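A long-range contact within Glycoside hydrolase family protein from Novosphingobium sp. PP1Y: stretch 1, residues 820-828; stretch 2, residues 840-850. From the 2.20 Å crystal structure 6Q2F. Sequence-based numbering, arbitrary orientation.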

# COMPACT_ATOMS: atom_id res chain seq x y z
N VAL A 820 -4.29 17.81 21.00
CA VAL A 820 -4.78 18.85 20.11
C VAL A 820 -5.91 18.25 19.29
O VAL A 820 -5.69 17.30 18.53
N GLY A 821 -7.10 18.81 19.42
CA GLY A 821 -8.22 18.34 18.65
C GLY A 821 -9.53 18.76 19.28
O GLY A 821 -9.60 19.16 20.44
N LYS A 822 -10.58 18.66 18.48
CA LYS A 822 -11.91 18.99 18.95
C LYS A 822 -12.61 17.75 19.49
O LYS A 822 -12.27 16.61 19.16
N ALA A 823 -13.57 17.99 20.37
CA ALA A 823 -14.25 16.91 21.07
C ALA A 823 -14.92 15.97 20.07
O ALA A 823 -15.57 16.42 19.12
N PRO A 824 -14.81 14.66 20.26
CA PRO A 824 -15.58 13.73 19.44
C PRO A 824 -17.07 13.92 19.67
O PRO A 824 -17.49 14.44 20.71
N ILE A 825 -17.87 13.50 18.69
CA ILE A 825 -19.30 13.75 18.74
C ILE A 825 -20.10 12.49 19.08
O ILE A 825 -21.27 12.61 19.46
N ALA A 826 -19.51 11.30 18.96
CA ALA A 826 -20.26 10.08 19.24
C ALA A 826 -19.30 8.92 19.40
O ALA A 826 -18.16 8.97 18.94
N THR A 827 -19.82 7.76 20.14
CA THR A 827 -19.06 6.55 19.90
C THR A 827 -19.65 5.78 18.73
O THR A 827 -20.86 5.82 18.51
N PRO A 828 -18.81 5.09 17.96
CA PRO A 828 -19.32 4.20 16.90
C PRO A 828 -19.70 2.81 17.38
O PRO A 828 -20.23 2.02 16.58
N GLU A 840 -20.20 7.74 31.36
CA GLU A 840 -18.77 7.98 31.47
C GLU A 840 -18.20 8.62 30.21
O GLU A 840 -17.33 9.50 30.30
N TRP A 841 -18.67 8.20 29.04
CA TRP A 841 -18.20 8.80 27.79
C TRP A 841 -18.44 10.30 27.79
O TRP A 841 -17.54 11.09 27.51
N SER A 842 -19.67 10.71 28.16
CA SER A 842 -20.00 12.13 28.20
C SER A 842 -19.21 12.87 29.27
O SER A 842 -18.83 14.03 29.08
N SER A 843 -18.98 12.23 30.42
CA SER A 843 -18.21 12.89 31.47
C SER A 843 -16.79 13.16 31.01
O SER A 843 -16.23 14.24 31.25
N LEU A 844 -16.18 12.18 30.34
CA LEU A 844 -14.81 12.35 29.88
C LEU A 844 -14.73 13.42 28.81
O LEU A 844 -13.79 14.22 28.80
N VAL A 845 -15.71 13.47 27.90
CA VAL A 845 -15.72 14.55 26.92
C VAL A 845 -15.84 15.89 27.62
O VAL A 845 -15.10 16.83 27.31
N ALA A 846 -16.74 16.00 28.60
CA ALA A 846 -16.89 17.27 29.31
C ALA A 846 -15.61 17.65 30.04
O ALA A 846 -15.28 18.83 30.13
N ARG A 847 -14.85 16.67 30.54
CA ARG A 847 -13.63 17.01 31.28
C ARG A 847 -12.52 17.48 30.34
O ARG A 847 -11.84 18.47 30.63
N LEU A 848 -12.32 16.79 29.22
CA LEU A 848 -11.24 17.19 28.33
C LEU A 848 -11.61 18.42 27.51
O LEU A 848 -10.71 19.14 27.07
N TRP A 849 -12.89 18.65 27.28
CA TRP A 849 -13.36 19.77 26.46
C TRP A 849 -14.37 20.58 27.24
O TRP A 849 -15.56 20.61 26.90
N PRO A 850 -13.93 21.27 28.30
CA PRO A 850 -14.90 21.97 29.17
C PRO A 850 -15.52 23.19 28.53
O PRO A 850 -16.59 23.63 28.99

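A single hydrogen bond, donated by an indole, is all the polar chemistry that joins these two stretches: Trp849 NE1 reaches the backbone carbonyl Gly821 O at 2.8 Å, with a nearly straight N-H...O angle of 161°. The contact illustrates a general principle, that a tryptophan can serve an irregular backbone twice, anchoring it through the ring nitrogen while offering a ring face as a packing surface. Trp849, the first residue to leave helical geometry, points its CA-to-CB bond toward the loop and adopts chi1 m with chi2 at -83°. The acceptor Gly821 O lies near the ring plane, where the N-H points, and this leaves the face free. Over that face run Ala823 and Pro824, whose CA and CD atoms sit 3.6 Å and 3.9 Å, respectively, from the centroid of the Trp849 six-membered ring, both as CH-pi contacts. Ala823 CB also approaches Trp849 CD2 at 3.5 Å. Gly821 itself has phi/psi of 161/165, angles at which a CB would jam against the preceding carbonyl oxygen.

Two helical turns earlier, Trp841 also points its CA-to-CB bond toward the loop, but with chi1 t and chi2 at 99°. Its ring makes no hydrogen bond across the contact; NE1 is satisfied elsewhere in the structure. Instead it packs obliquely against the backbone, with CH2 3.6 Å from Pro824 O and CZ2 3.5 Å from Ala826 C, while Thr827, with chi1 t, brings CB to 3.9 Å from Trp841 NE1.

Between the tryptophans in sequence, Val845 (chi1 t), its CA-to-CB bond likewise toward the loop, directs its two methyls to neighbouring loop residues: CG1 is 3.9 Å from Ala823 CB, and CG2 is 4.0 Å from Pro824 CG. Pro824 thus touches all three helix-side partners, its CG also lying 3.9 Å from Trp841 CZ2. Lys822 and Ile825 turn their CA-to-CB bonds away, as does Ala826, so these three meet the tryptophan rings through backbone atoms.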

# COMPACT_ATOMS: atom_id res chain seq x y z
CB VAL A 820 -3.67 19.38 19.20
CG1 VAL A 820 -4.21 20.46 18.26
CG2 VAL A 820 -2.52 19.88 20.05
CB LYS A 822 -12.72 19.65 17.84
CG LYS A 822 -12.25 21.08 17.57
CD LYS A 822 -12.92 21.73 16.37
CE LYS A 822 -12.40 23.16 16.20
NZ LYS A 822 -12.83 23.79 14.92
CB ALA A 823 -15.29 17.48 22.04
CB PRO A 824 -15.11 12.36 19.92
CG PRO A 824 -14.80 12.59 21.35
CD PRO A 824 -14.14 13.95 21.38
CB ILE A 825 -19.82 14.34 17.41
CG1 ILE A 825 -19.67 13.34 16.28
CG2 ILE A 825 -19.07 15.63 17.07
CD1 ILE A 825 -20.14 13.88 14.95
CB ALA A 826 -21.27 9.77 18.12
CB THR A 827 -19.05 5.64 21.13
OG1 THR A 827 -18.45 4.39 20.77
CG2 THR A 827 -20.48 5.36 21.65
CB PRO A 828 -18.13 4.10 15.94
CG PRO A 828 -16.96 4.12 16.86
CD PRO A 828 -17.33 5.15 17.94
CB GLU A 840 -18.04 6.67 31.80
CG GLU A 840 -16.53 6.84 31.89
CD GLU A 840 -15.81 5.53 32.13
OE1 GLU A 840 -16.49 4.50 32.32
OE2 GLU A 840 -14.56 5.54 32.12
CB TRP A 841 -18.91 8.14 26.60
CG TRP A 841 -18.38 8.49 25.23
CD1 TRP A 841 -17.52 7.74 24.48
CD2 TRP A 841 -18.69 9.66 24.44
NE1 TRP A 841 -17.27 8.37 23.28
CE2 TRP A 841 -17.97 9.54 23.23
CE3 TRP A 841 -19.50 10.77 24.64
CZ2 TRP A 841 -18.04 10.51 22.23
CZ3 TRP A 841 -19.57 11.73 23.64
CH2 TRP A 841 -18.84 11.59 22.45
CB SER A 842 -21.50 12.31 28.44
OG SER A 842 -22.24 12.08 27.25
CB SER A 843 -18.20 12.04 32.74
OG SER A 843 -19.52 11.86 33.23
CB LEU A 844 -14.27 11.01 29.36
CG LEU A 844 -14.02 9.98 30.47
CD1 LEU A 844 -13.58 8.65 29.88
CD2 LEU A 844 -12.96 10.49 31.43
CB VAL A 845 -16.83 14.34 25.88
CG1 VAL A 845 -16.99 15.60 25.03
CG2 VAL A 845 -16.49 13.16 24.96
CB ALA A 846 -18.08 17.22 30.29
CB ARG A 847 -13.15 15.81 32.10
CG ARG A 847 -12.20 16.25 33.23
CD ARG A 847 -11.52 15.09 33.95
NE ARG A 847 -10.44 15.60 34.80
CZ ARG A 847 -9.71 14.87 35.63
NH1 ARG A 847 -9.92 13.57 35.74
NH2 ARG A 847 -8.76 15.44 36.35
CB LEU A 848 -10.85 16.05 27.37
CG LEU A 848 -10.34 14.72 27.91
CD1 LEU A 848 -9.45 14.01 26.91
CD2 LEU A 848 -9.66 14.89 29.24
CB TRP A 849 -13.94 19.26 25.14
CG TRP A 849 -12.88 18.75 24.22
CD1 TRP A 849 -12.10 19.49 23.38
CD2 TRP A 849 -12.46 17.39 24.05
NE1 TRP A 849 -11.23 18.68 22.71
CE2 TRP A 849 -11.43 17.38 23.10
CE3 TRP A 849 -12.87 16.17 24.61
CZ2 TRP A 849 -10.79 16.21 22.69
CZ3 TRP A 849 -12.23 15.01 24.21
CH2 TRP A 849 -11.21 15.04 23.26
CB PRO A 850 -14.06 22.36 30.40
CG PRO A 850 -12.69 22.49 29.87
CD PRO A 850 -12.55 21.44 28.78